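Local coordinates for secretory-abundant heat soluble protein 1 (Ramazzottius varieornatus, PDB 5XN9) that acts as a secreted, heat-soluble molecular shield under water-deficient conditions, supporting desiccation tolerance, and has the fold of a fatty-acid-binding protein, at residues Trp12-Arg17 with His39-Lys44; Ile18-Ala23 with Gly126-Lys131; Gly49-His54 with Asp66-Leu71. All coordinates share one frame; numbering follows the deposited sequence.

Interaction 1 (Trp12-Arg17 with His39-Lys44). With MG (magnesium ion), chain C.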
loop_
_atom_site.group_PDB
_atom_site.type_symbol
_atom_site.label_atom_id
_atom_site.label_comp_id
_atom_site.label_asym_id
_atom_site.label_seq_id
_atom_site.Cartn_x
_atom_site.Cartn_y
_atom_site.Cartn_z
ATOM N N TRP A 12 10.295 -2.756 3.322
ATOM C CA TRP A 12 10.488 -1.886 2.171
ATOM C C TRP A 12 10.452 -0.434 2.615
ATOM O O TRP A 12 9.637 -0.062 3.460
ATOM C CB TRP A 12 9.373 -2.113 1.151
ATOM C CG TRP A 12 9.261 -3.535 0.719
ATOM C CD1 TRP A 12 8.373 -4.472 1.177
ATOM C CD2 TRP A 12 10.071 -4.191 -0.258
ATOM N NE1 TRP A 12 8.582 -5.673 0.533
ATOM C CE2 TRP A 12 9.623 -5.529 -0.346
ATOM C CE3 TRP A 12 11.137 -3.780 -1.067
ATOM C CZ2 TRP A 12 10.192 -6.450 -1.218
ATOM C CZ3 TRP A 12 11.705 -4.697 -1.930
ATOM C CH2 TRP A 12 11.233 -6.020 -1.998
ATOM N N GLU A 13 11.307 0.395 2.014
ATOM C CA GLU A 13 11.421 1.799 2.378
ATOM C C GLU A 13 11.345 2.642 1.114
ATOM O O GLU A 13 11.940 2.287 0.095
ATOM C CB GLU A 13 12.762 2.033 3.082
ATOM C CG GLU A 13 13.113 3.475 3.333
ATOM C CD GLU A 13 14.475 3.620 3.980
ATOM O OE1 GLU A 13 14.963 4.763 4.090
ATOM O OE2 GLU A 13 15.056 2.590 4.380
ATOM N N SER A 14 10.616 3.758 1.179
ATOM C CA SER A 14 10.437 4.598 -0.003
ATOM C C SER A 14 11.745 5.256 -0.424
ATOM O O SER A 14 12.653 5.469 0.384
ATOM C CB SER A 14 9.372 5.664 0.248
ATOM O OG SER A 14 9.729 6.512 1.323
ATOM N N THR A 15 11.841 5.562 -1.713
ATOM C CA THR A 15 13.006 6.210 -2.288
ATOM C C THR A 15 12.616 7.602 -2.774
ATOM O O THR A 15 11.517 8.097 -2.499
ATOM C CB THR A 15 13.555 5.368 -3.444
ATOM O OG1 THR A 15 12.627 5.416 -4.535
ATOM C CG2 THR A 15 13.759 3.919 -3.012
ATOM N N ASP A 16 13.525 8.235 -3.518
ATOM C CA ASP A 16 13.232 9.518 -4.140
ATOM C C ASP A 16 12.395 9.386 -5.403
ATOM O O ASP A 16 11.908 10.403 -5.910
ATOM C CB ASP A 16 14.532 10.253 -4.480
ATOM C CG ASP A 16 15.263 10.742 -3.249
ATOM O OD1 ASP A 16 14.668 10.702 -2.153
ATOM O OD2 ASP A 16 16.428 11.179 -3.381
ATOM N N ARG A 17 12.222 8.172 -5.919
ATOM C CA ARG A 17 11.525 7.964 -7.181
ATOM C C ARG A 17 10.023 7.889 -6.934
ATOM O O ARG A 17 9.548 7.038 -6.170
ATOM C CB ARG A 17 12.031 6.695 -7.859
ATOM C CG ARG A 17 13.514 6.743 -8.204
ATOM C CD ARG A 17 14.079 5.343 -8.356
ATOM N NE ARG A 17 13.602 4.695 -9.572
ATOM C CZ ARG A 17 13.579 3.380 -9.755
ATOM N NH1 ARG A 17 13.134 2.877 -10.899
ATOM N NH2 ARG A 17 13.991 2.568 -8.791
ATOM N N HIS A 39 7.050 11.786 1.546
ATOM C CA HIS A 39 7.539 11.549 2.895
ATOM C C HIS A 39 7.949 10.095 3.057
ATOM O O HIS A 39 7.324 9.191 2.493
ATOM C CB HIS A 39 6.477 11.919 3.925
ATOM C CG HIS A 39 6.253 13.394 4.040
ATOM N ND1 HIS A 39 6.994 14.197 4.883
ATOM C CD2 HIS A 39 5.391 14.216 3.397
ATOM C CE1 HIS A 39 6.587 15.448 4.762
ATOM N NE2 HIS A 39 5.617 15.487 3.864
ATOM N N LYS A 40 9.009 9.879 3.832
ATOM C CA LYS A 40 9.552 8.543 4.043
ATOM C C LYS A 40 8.473 7.592 4.545
ATOM O O LYS A 40 7.821 7.845 5.564
ATOM C CB LYS A 40 10.702 8.627 5.048
ATOM C CG LYS A 40 11.367 7.302 5.370
ATOM C CD LYS A 40 11.966 6.653 4.142
ATOM C CE LYS A 40 13.091 7.480 3.549
ATOM N NZ LYS A 40 13.868 6.690 2.553
ATOM N N THR A 41 8.291 6.500 3.814
ATOM C CA THR A 41 7.212 5.554 4.045
ATOM C C THR A 41 7.803 4.156 4.074
ATOM O O THR A 41 8.684 3.831 3.272
ATOM C CB THR A 41 6.168 5.652 2.913
ATOM O OG1 THR A 41 5.632 6.984 2.883
ATOM C CG2 THR A 41 5.029 4.632 3.086
ATOM N N PHE A 42 7.317 3.336 4.997
ATOM C CA PHE A 42 7.758 1.960 5.130
ATOM C C PHE A 42 6.570 1.024 4.957
ATOM O O PHE A 42 5.485 1.273 5.496
ATOM C CB PHE A 42 8.388 1.723 6.506
ATOM C CG PHE A 42 9.588 2.569 6.771
ATOM C CD1 PHE A 42 9.447 3.843 7.299
ATOM C CD2 PHE A 42 10.860 2.093 6.501
ATOM C CE1 PHE A 42 10.565 4.637 7.547
ATOM C CE2 PHE A 42 11.977 2.873 6.748
ATOM C CZ PHE A 42 11.831 4.149 7.269
ATOM N N HIS A 43 6.779 -0.044 4.196
ATOM C CA HIS A 43 5.841 -1.158 4.094
ATOM C C HIS A 43 6.567 -2.396 4.579
ATOM O O HIS A 43 7.629 -2.737 4.050
ATOM C CB HIS A 43 5.395 -1.400 2.648
ATOM C CG HIS A 43 4.500 -0.334 2.109
ATOM N ND1 HIS A 43 3.144 -0.314 2.352
ATOM C CD2 HIS A 43 4.764 0.761 1.356
ATOM C CE1 HIS A 43 2.610 0.744 1.771
ATOM N NE2 HIS A 43 3.572 1.410 1.156
ATOM N N LYS A 44 6.005 -3.060 5.583
ATOM C CA LYS A 44 6.533 -4.319 6.082
ATOM C C LYS A 44 5.444 -5.369 5.925
ATOM O O LYS A 44 4.333 -5.195 6.428
ATOM C CB LYS A 44 6.976 -4.173 7.541
ATOM C CG LYS A 44 8.056 -3.119 7.721
ATOM C CD LYS A 44 8.496 -2.985 9.168
ATOM C CE LYS A 44 9.480 -1.824 9.314
ATOM N NZ LYS A 44 9.838 -1.509 10.726
HETATM MG MG MG C . 3.528 3.044 0.169
#

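Interaction 2 (Ile18-Ala23 with Gly126-Lys131)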
loop_
_atom_site.group_PDB
_atom_site.type_symbol
_atom_site.label_atom_id
_atom_site.label_comp_id
_atom_site.label_asym_id
_atom_site.label_seq_id
_atom_site.Cartn_x
_atom_site.Cartn_y
_atom_site.Cartn_z
ATOM N N ILE A 18 9.281 8.785 -7.581
ATOM C CA ILE A 18 7.840 8.878 -7.412
ATOM C C ILE A 18 7.312 9.522 -8.684
ATOM O O ILE A 18 8.013 10.305 -9.333
ATOM C CB ILE A 18 7.508 9.699 -6.138
ATOM C CG1 ILE A 18 6.013 9.681 -5.825
ATOM C CG2 ILE A 18 8.052 11.121 -6.251
ATOM C CD1 ILE A 18 5.710 10.108 -4.400
ATOM N N GLU A 19 6.093 9.157 -9.073
ATOM C CA GLU A 19 5.550 9.616 -10.345
ATOM C C GLU A 19 4.057 9.852 -10.214
ATOM O O GLU A 19 3.312 8.936 -9.852
ATOM C CB GLU A 19 5.830 8.593 -11.444
ATOM C CG GLU A 19 5.363 9.010 -12.821
ATOM C CD GLU A 19 5.683 7.962 -13.858
ATOM O OE1 GLU A 19 6.825 7.956 -14.367
ATOM O OE2 GLU A 19 4.798 7.124 -14.137
ATOM N N ASN A 20 3.632 11.081 -10.496
ATOM C CA ASN A 20 2.224 11.455 -10.611
ATOM C C ASN A 20 1.455 11.278 -9.306
ATOM O O ASN A 20 0.225 11.135 -9.318
ATOM C CB ASN A 20 1.527 10.708 -11.754
ATOM C CG ASN A 20 0.339 11.466 -12.303
ATOM O OD1 ASN A 20 0.367 12.695 -12.395
ATOM N ND2 ASN A 20 -0.714 10.740 -12.672
ATOM N N PHE A 21 2.156 11.285 -8.173
ATOM C CA PHE A 21 1.495 10.965 -6.914
ATOM C C PHE A 21 0.539 12.065 -6.475
ATOM O O PHE A 21 -0.489 11.773 -5.854
ATOM C CB PHE A 21 2.529 10.678 -5.827
ATOM C CG PHE A 21 1.981 9.917 -4.661
ATOM C CD1 PHE A 21 1.703 8.568 -4.775
ATOM C CD2 PHE A 21 1.750 10.547 -3.449
ATOM C CE1 PHE A 21 1.195 7.855 -3.702
ATOM C CE2 PHE A 21 1.243 9.846 -2.373
ATOM C CZ PHE A 21 0.966 8.494 -2.499
ATOM N N ASP A 22 0.850 13.328 -6.782
ATOM C CA ASP A 22 -0.061 14.406 -6.411
ATOM C C ASP A 22 -1.387 14.297 -7.160
ATOM O O ASP A 22 -2.450 14.567 -6.588
ATOM C CB ASP A 22 0.605 15.765 -6.630
ATOM C CG ASP A 22 1.551 16.140 -5.503
ATOM O OD1 ASP A 22 1.868 15.270 -4.662
ATOM O OD2 ASP A 22 1.987 17.307 -5.461
ATOM N N ALA A 23 -1.344 13.896 -8.433
ATOM C CA ALA A 23 -2.577 13.700 -9.190
ATOM C C ALA A 23 -3.413 12.580 -8.588
ATOM O O ALA A 23 -4.647 12.658 -8.561
ATOM C CB ALA A 23 -2.255 13.392 -10.651
ATOM N N GLY A 126 -9.833 5.190 -10.742
ATOM C CA GLY A 126 -10.344 5.537 -12.060
ATOM C C GLY A 126 -9.221 5.529 -13.076
ATOM O O GLY A 126 -8.454 4.564 -13.180
ATOM N N ASP A 127 -9.110 6.613 -13.849
ATOM C CA ASP A 127 -8.116 6.714 -14.915
ATOM C C ASP A 127 -6.812 7.367 -14.476
ATOM O O ASP A 127 -6.001 7.735 -15.334
ATOM C CB ASP A 127 -8.685 7.472 -16.124
ATOM C CG ASP A 127 -8.982 8.939 -15.823
ATOM O OD1 ASP A 127 -9.172 9.291 -14.642
ATOM O OD2 ASP A 127 -9.042 9.746 -16.782
ATOM N N VAL A 128 -6.582 7.515 -13.175
ATOM C CA VAL A 128 -5.413 8.221 -12.659
ATOM C C VAL A 128 -4.476 7.193 -12.040
ATOM O O VAL A 128 -4.873 6.454 -11.127
ATOM C CB VAL A 128 -5.815 9.292 -11.633
ATOM C CG1 VAL A 128 -4.580 9.936 -11.027
ATOM C CG2 VAL A 128 -6.706 10.345 -12.283
ATOM N N THR A 129 -3.234 7.140 -12.527
ATOM C CA THR A 129 -2.271 6.167 -12.033
ATOM C C THR A 129 -1.054 6.892 -11.479
ATOM O O THR A 129 -0.534 7.819 -12.110
ATOM C CB THR A 129 -1.804 5.274 -13.184
ATOM O OG1 THR A 129 -2.943 4.682 -13.824
ATOM C CG2 THR A 129 -0.863 4.188 -12.686
ATOM N N ALA A 130 -0.594 6.461 -10.308
ATOM C CA ALA A 130 0.660 6.942 -9.752
ATOM C C ALA A 130 1.557 5.757 -9.431
ATOM O O ALA A 130 1.101 4.616 -9.316
ATOM C CB ALA A 130 0.449 7.801 -8.505
ATOM N N LYS A 131 2.849 6.038 -9.289
ATOM C CA LYS A 131 3.807 4.998 -8.973
ATOM C C LYS A 131 4.793 5.510 -7.943
ATOM O O LYS A 131 5.120 6.701 -7.896
ATOM C CB LYS A 131 4.565 4.542 -10.215
ATOM C CG LYS A 131 3.733 3.685 -11.145
ATOM C CD LYS A 131 4.508 3.345 -12.394
ATOM C CE LYS A 131 3.712 2.419 -13.288
ATOM N NZ LYS A 131 3.624 1.072 -12.691
#

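Interaction 3 (Gly49-His54 with Asp66-Leu71). With EDO (1,2-ethanediol), chain H.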
loop_
_atom_site.group_PDB
_atom_site.type_symbol
_atom_site.label_atom_id
_atom_site.label_comp_id
_atom_site.label_asym_id
_atom_site.label_seq_id
_atom_site.Cartn_x
_atom_site.Cartn_y
_atom_site.Cartn_z
ATOM N N GLY A 49 1.559 -17.701 10.165
ATOM C CA GLY A 49 0.759 -18.903 10.097
ATOM C C GLY A 49 -0.256 -18.863 8.979
ATOM O O GLY A 49 0.073 -19.105 7.815
ATOM N N ASP A 50 -1.496 -18.534 9.332
ATOM C CA ASP A 50 -2.627 -18.589 8.418
ATOM C C ASP A 50 -3.033 -17.221 7.895
ATOM O O ASP A 50 -4.098 -17.094 7.288
ATOM C CB ASP A 50 -3.823 -19.267 9.096
ATOM C CG ASP A 50 -4.233 -18.591 10.411
ATOM O OD1 ASP A 50 -3.577 -17.629 10.849
ATOM O OD2 ASP A 50 -5.218 -19.055 11.028
ATOM N N HIS A 51 -2.219 -16.196 8.118
ATOM C CA HIS A 51 -2.558 -14.860 7.660
ATOM C C HIS A 51 -1.271 -14.075 7.481
ATOM O O HIS A 51 -0.183 -14.526 7.857
ATOM C CB HIS A 51 -3.517 -14.154 8.627
ATOM C CG HIS A 51 -2.926 -13.879 9.976
ATOM N ND1 HIS A 51 -2.751 -14.864 10.926
ATOM C CD2 HIS A 51 -2.494 -12.727 10.544
ATOM C CE1 HIS A 51 -2.223 -14.330 12.016
ATOM N NE2 HIS A 51 -2.054 -13.036 11.809
ATOM N N TYR A 52 -1.409 -12.908 6.864
ATOM C CA TYR A 52 -0.310 -11.984 6.670
ATOM C C TYR A 52 -0.556 -10.719 7.469
ATOM O O TYR A 52 -1.699 -10.367 7.787
ATOM C CB TYR A 52 -0.184 -11.576 5.197
ATOM C CG TYR A 52 0.301 -12.671 4.286
ATOM C CD1 TYR A 52 -0.590 -13.573 3.721
ATOM C CD2 TYR A 52 1.655 -12.798 3.975
ATOM C CE1 TYR A 52 -0.138 -14.587 2.878
ATOM C CE2 TYR A 52 2.114 -13.796 3.134
ATOM C CZ TYR A 52 1.219 -14.686 2.590
ATOM O OH TYR A 52 1.689 -15.666 1.755
ATOM N N HIS A 53 0.532 -10.040 7.812
ATOM C CA HIS A 53 0.468 -8.670 8.296
ATOM C C HIS A 53 1.117 -7.738 7.295
ATOM O O HIS A 53 2.134 -8.077 6.677
ATOM C CB HIS A 53 1.187 -8.510 9.631
ATOM C CG HIS A 53 0.426 -9.074 10.781
ATOM N ND1 HIS A 53 -0.221 -8.281 11.702
ATOM C CD2 HIS A 53 0.194 -10.354 11.156
ATOM C CE1 HIS A 53 -0.794 -9.048 12.612
ATOM N NE2 HIS A 53 -0.573 -10.309 12.295
ATOM N N HIS A 54 0.535 -6.552 7.170
ATOM C CA HIS A 54 1.056 -5.500 6.317
ATOM C C HIS A 54 1.056 -4.253 7.185
ATOM O O HIS A 54 -0.013 -3.720 7.518
ATOM C CB HIS A 54 0.173 -5.313 5.088
ATOM C CG HIS A 54 0.609 -4.190 4.213
ATOM N ND1 HIS A 54 -0.158 -3.721 3.168
ATOM C CD2 HIS A 54 1.745 -3.451 4.214
ATOM C CE1 HIS A 54 0.478 -2.729 2.573
ATOM N NE2 HIS A 54 1.636 -2.547 3.186
ATOM N N ASP A 66 -1.359 -1.436 11.163
ATOM C CA ASP A 66 -1.080 -2.857 10.986
ATOM C C ASP A 66 -2.341 -3.490 10.409
ATOM O O ASP A 66 -3.380 -3.543 11.078
ATOM C CB ASP A 66 -0.694 -3.492 12.325
ATOM C CG ASP A 66 -0.142 -4.901 12.174
ATOM O OD1 ASP A 66 -0.700 -5.686 11.381
ATOM O OD2 ASP A 66 0.852 -5.230 12.855
ATOM N N VAL A 67 -2.251 -3.937 9.165
ATOM C CA VAL A 67 -3.352 -4.572 8.459
ATOM C C VAL A 67 -3.141 -6.083 8.481
ATOM O O VAL A 67 -2.088 -6.575 8.074
ATOM C CB VAL A 67 -3.419 -4.055 7.009
ATOM C CG1 VAL A 67 -4.488 -4.788 6.232
ATOM C CG2 VAL A 67 -3.657 -2.545 6.993
ATOM N N ASN A 68 -4.142 -6.807 8.957
ATOM C CA ASN A 68 -4.165 -8.263 8.944
ATOM C C ASN A 68 -4.937 -8.674 7.699
ATOM O O ASN A 68 -6.046 -8.178 7.465
ATOM C CB ASN A 68 -4.901 -8.735 10.205
ATOM C CG ASN A 68 -4.965 -10.259 10.356
ATOM O OD1 ASN A 68 -5.112 -10.999 9.386
ATOM N ND2 ASN A 68 -4.885 -10.725 11.600
ATOM N N PHE A 69 -4.351 -9.554 6.883
ATOM C CA PHE A 69 -5.066 -10.026 5.708
ATOM C C PHE A 69 -4.827 -11.502 5.452
ATOM O O PHE A 69 -3.773 -12.050 5.785
ATOM C CB PHE A 69 -4.816 -9.171 4.448
ATOM C CG PHE A 69 -3.471 -9.360 3.795
ATOM C CD1 PHE A 69 -3.269 -10.357 2.856
ATOM C CD2 PHE A 69 -2.430 -8.492 4.071
ATOM C CE1 PHE A 69 -2.038 -10.516 2.231
ATOM C CE2 PHE A 69 -1.195 -8.637 3.447
ATOM C CZ PHE A 69 -1.002 -9.644 2.513
ATOM N N LYS A 70 -5.836 -12.136 4.870
ATOM C CA LYS A 70 -5.693 -13.432 4.228
ATOM C C LYS A 70 -5.910 -13.237 2.734
ATOM O O LYS A 70 -6.796 -12.476 2.316
ATOM C CB LYS A 70 -6.704 -14.445 4.780
ATOM C CG LYS A 70 -6.443 -14.833 6.230
ATOM C CD LYS A 70 -7.504 -15.796 6.772
ATOM C CE LYS A 70 -7.270 -16.131 8.240
ATOM N NZ LYS A 70 -8.243 -17.107 8.807
ATOM N N LEU A 71 -5.092 -13.901 1.922
ATOM C CA LEU A 71 -5.271 -13.778 0.481
ATOM C C LEU A 71 -6.680 -14.199 0.086
ATOM O O LEU A 71 -7.192 -15.218 0.559
ATOM C CB LEU A 71 -4.226 -14.592 -0.283
ATOM C CG LEU A 71 -2.804 -14.036 -0.139
ATOM C CD1 LEU A 71 -1.770 -15.045 -0.609
ATOM C CD2 LEU A 71 -2.657 -12.705 -0.899
HETATM C C1 EDO H . 6.051 -18.742 11.223
HETATM O O1 EDO H . 6.316 -19.410 12.462
HETATM C C2 EDO H . 4.618 -19.016 10.779
HETATM O O2 EDO H . 4.391 -18.402 9.505
#

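Interaction 1 (Trp12-Arg17 with His39-Lys44)
The carbonyl oxygen of His43 sits at the edge of the Trp12 indole, near the ring plane and 3.4 Å from CD1 of Trp12. The same oxygen accepts the backbone N of Trp12 at 2.8 Å, while the indole NE1 turns to the carbonyl of Trp8. The His43 imidazole lies on the same side of the sheet as the indole. Its NE2 binds the magnesium ion at 1.9 Å, Tyr134 OH is a further ligand, and ND1 is hydrogen-bonded to His54. On the other side, Phe42 and Glu13 run side by side and point the same way, with ring and carboxylate planes 40° apart; CE2 of Phe42 lies 3.6 Å from CG of Glu13.

Lys40 is bent at chi2 and chi3, so that CD and CE pack against CG and OE1 of Glu13. NZ of Lys40 meets Glu13 OE1 at 2.7 Å in a salt bridge, on the anti side of the carboxylate. It also donates to the carbonyl oxygen of Ser14 at 2.8 Å, so two acceptors hold the ammonium group. Ser14 N donates to Thr41 O, but just past the last bridge, Glu13 with Phe42, the return bond from Thr41 N goes to Ser14 OG at 2.9 Å, the hydroxyl standing between its own backbone N and carbonyl carbon (chi1 60°).

As in fatty-acid-binding proteins, the two strands are joined through a helical segment, here helices 21-27 and 32-35. Strand 10-19 has strand 128-136 on its far side, and strand 42-48 is followed across the sheet by strand 51-58.

Interaction 2 (Ile18-Ala23 with Gly126-Lys131)
Asn20 reaches across to the backbone of Thr129. CG is anti to the backbone N (chi1 -154°), and ND2 of Asn20 donates to Thr129 O at 3.0 Å with an N-H...O angle of 171°. The oxygen lies in the amide plane of Asn20, whereas the donor stands above the plane of the Thr129 carbonyl. This bond comes where the regular ladder stops: Glu19 and Lys131 form an antiparallel hydrogen-bonded pair, with Glu19 N 2.9 Å from Lys131 O and Lys131 N donating to Glu19 O at 3.0 Å, and then the positive phi of Asn20 (63°) turns the chain into helix 21-27. The side-chain amide thus takes an acceptor that a continuing strand would have met with backbone N-H.

The side chains of Glu19 and Lys131 lie side by side and point the same way. They touch lightly, Glu19 OE2 being 4.2 Å from CD of Lys131, and their charged ends do not meet. NZ of Lys131 goes instead to Glu120 and Thr122 on strand 118-125.

Ala130 points toward the turn, its CB 3.4 Å from the carbonyl oxygen of Asn20 and 4.0 Å from CD1 of Phe21, which it approaches obliquely. The Phe21 ring also meets Tyr123 edge-to-face. Further along, in one of two modelled conformers, CG1 of Val128 packs against CB and the carbonyl of Ala23 in the first turn of the helix.

Here the first strand, 10-19, pairs with the last, 128-136, in the antiparallel barrel, as in fatty-acid-binding proteins, just before the helical segment. The join rests on backbone bonds, one side-chain amide and small apolar contacts; the opposite charges of Glu19 and Lys131 would add at most a weak, longer-range attraction.

Interaction 3 (Gly49-His54 with Asp66-Leu71)
Tyr52 N donates to Phe69 O at 2.7 Å in an almost straight bond. It belongs to the beta hairpin of strands 51-58 and 63-69, part of the antiparallel barrel of a fatty-acid-binding-protein fold. Phe69 N returns a bond to Tyr52 O, and His54 and Val67 form the next hydrogen-bonded pair, with His53 and Asn68 as the non-hydrogen-bonded pair between them.

On the buried side, Tyr52 and Phe69 carry the apolar contact. CG of Phe69 lies between the backbone N and the carbonyl carbon (chi1 75°), and one face of the ring receives CB of Tyr52 in a CH-pi contact, 3.6 Å from the ring centroid, while CB of His54 lies at the edge, in plane. The two aromatic rings are near parallel, 11° apart, but slid so far that they barely overlap. Leu71 CD1 then touches Tyr52 CE1, and Tyr88 of strand 82-91 stacks on Phe69. The imidazole of His54 leads away from the hairpin partner to Tyr88 and His43, which bond its two nitrogens.

The other side is polar and more exposed. In the conformer modelled here, ND1 of His53 donates to Asp66 OD1 at 2.7 Å, meeting the syn side of the Asp66 carboxylate, the ring plane turned 84° from it. Such a bond would be expected to favour a more basic imidazole. Asp50 OD1 lies in the plane of the His51 ring and accepts from its ND1 at 2.9 Å, which fixes the rotation of the ring. In one of two Asn68 conformers, the amide is nearly parallel to that ring, ND2 of Asn68 3.3 Å from CD2 of His51. Lys70, extended beyond CG, passes the carbonyl oxygen of Asp50, 3.4 Å from CG of Lys70.

Overall arrangement
From the N terminus, strand 10-19 enters interaction 1 first and then, directly downstream, interaction 2. Interaction 1 closes the 21-residue connection that holds both helices and leads to strand 42-48. Interaction 2 closes a far longer loop, 102 residues, by pairing the end of strand 10-19 with strand 128-136, so the first strand lies between an early and the last strand of the barrel. Because their segments alternate, these two contacts cross. Interaction 3 follows interaction 1 in series, closes the short hairpin 51-58/63-69, and falls wholly within the span of interaction 2, about 26 Å from it between centres. Interactions 1 and 3 touch through His43 and His54 on adjacent strands.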